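Local coordinates for NeuRonal IgCAM-5 (Caenorhabditis elegans, PDB 6ON6), which is a cell-surface receptor of neural wiring that forms a homodimer through its first immunoglobulin domain, probably serving in cell adhesion, at the interface of chains A and B. Sequence-based numbering; all coordinates share one arbitrary frame. Chains: chain A/B, NeuRonal IgCAM-5.

The interface of chains A and B. Residues chain A 92, 94, 102, 104; chain B 46-48.
A:Gln94 meets B:Pro47 tip to carbonyl: as modelled, the amide oxygen OE1 of the glutamine lies 3.1 Å from the backbone O of B:Pro47. Two oxygens that can only accept make no hydrogen bond, so this polar pair is doubtful as built; turning the amide over would bring its NH2 to that carbonyl and give the pair a donor. In the modelled orientation NE2 lies over the backbone of B:Arg48, 3.7 Å from its CA. The glutamine gets there because CG sits between its own backbone N and carbonyl carbon (chi1 68°) and the chain then runs extended towards the partner. An alanine here would probably open a gap beside the B:Pro47 carbonyl and the B:Arg48 backbone, costing the interface the packing of the long side chain and any bond its amide can make.

The apolar core of the patch is B:Pro46, whose ring pushes its outer edge into the other domain. Its CG fits into the fork of A:Leu102, 3.5 Å from methyl CD1 and 3.6 Å from methyl CD2, with the two side chains crossing obliquely. Ring atom CB lies 3.9 Å from the hydroxyl OG of A:Ser92, a van der Waals contact, while OG1 of A:Thr104 lies more loosely, 4.2 Å from CB of the same proline. The peptide bond preceding B:Pro46 is cis, a kink in the loop that may help to present the ring. A bend at chi2 (-58°) folds the B:Arg48 chain back, and its NE comes loosely to 4.2 Å from CD2 of A:Leu102, the side chains meeting at about a right angle.

The chain A residues alternate along strands 89-95 and 101-110, the F and G strands of the immunoglobulin fold, on the face turned away from disulfide-bonded Cys93. The prolines belong to the loop ahead of strand 48-52 in chain B, and two-fold symmetry repeats the contact with the chains exchanged in this homodimer.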
# COMPACT_ATOMS: atom_id res chain seq x y z
N SER A 92 8.09 0.51 4.95
CA SER A 92 8.85 0.36 3.72
C SER A 92 8.50 1.48 2.73
O SER A 92 7.39 2.00 2.71
CB SER A 92 8.65 -1.07 3.20
OG SER A 92 7.37 -1.19 2.65
N GLN A 94 8.43 2.02 -1.37
CA GLN A 94 8.48 1.17 -2.55
C GLN A 94 8.21 2.00 -3.79
O GLN A 94 7.43 2.96 -3.75
CB GLN A 94 7.57 -0.04 -2.37
CG GLN A 94 6.17 0.26 -2.32
CD GLN A 94 5.36 -0.98 -1.89
OE1 GLN A 94 5.52 -1.49 -0.78
NE2 GLN A 94 4.56 -1.49 -2.80
N LEU A 102 12.64 -1.25 -3.30
CA LEU A 102 12.11 -0.94 -1.98
C LEU A 102 13.20 -1.00 -0.92
O LEU A 102 14.30 -1.52 -1.13
CB LEU A 102 10.96 -1.87 -1.63
CG LEU A 102 11.17 -3.35 -1.42
CD1 LEU A 102 11.54 -3.64 0.03
CD2 LEU A 102 9.87 -4.04 -1.77
N THR A 104 13.29 -1.01 3.64
CA THR A 104 12.48 -1.21 4.84
C THR A 104 13.30 -0.92 6.09
O THR A 104 14.49 -1.26 6.17
CB THR A 104 12.04 -2.65 4.92
OG1 THR A 104 11.33 -3.00 3.73
CG2 THR A 104 11.09 -2.87 6.15
N PRO B 46 8.06 -7.38 2.52
CA PRO B 46 7.12 -6.30 2.83
C PRO B 46 5.84 -6.37 1.98
O PRO B 46 5.82 -7.06 0.95
CB PRO B 46 7.91 -5.04 2.47
CG PRO B 46 8.90 -5.51 1.42
CD PRO B 46 9.24 -6.92 1.78
N PRO B 47 4.78 -5.68 2.41
CA PRO B 47 3.54 -5.69 1.62
C PRO B 47 3.78 -5.01 0.29
O PRO B 47 4.82 -4.38 0.06
CB PRO B 47 2.56 -4.88 2.47
CG PRO B 47 3.40 -4.10 3.41
CD PRO B 47 4.68 -4.82 3.60
N ARG B 48 2.83 -5.21 -0.61
CA ARG B 48 2.94 -4.67 -1.95
C ARG B 48 1.68 -3.88 -2.23
O ARG B 48 0.58 -4.43 -2.17
CB ARG B 48 3.04 -5.80 -2.95
CG ARG B 48 4.34 -6.58 -2.81
CD ARG B 48 5.55 -5.70 -2.99
NE ARG B 48 6.76 -6.51 -3.05
CZ ARG B 48 7.20 -7.12 -4.15
NH1 ARG B 48 6.53 -7.00 -5.29
NH2 ARG B 48 8.31 -7.84 -4.11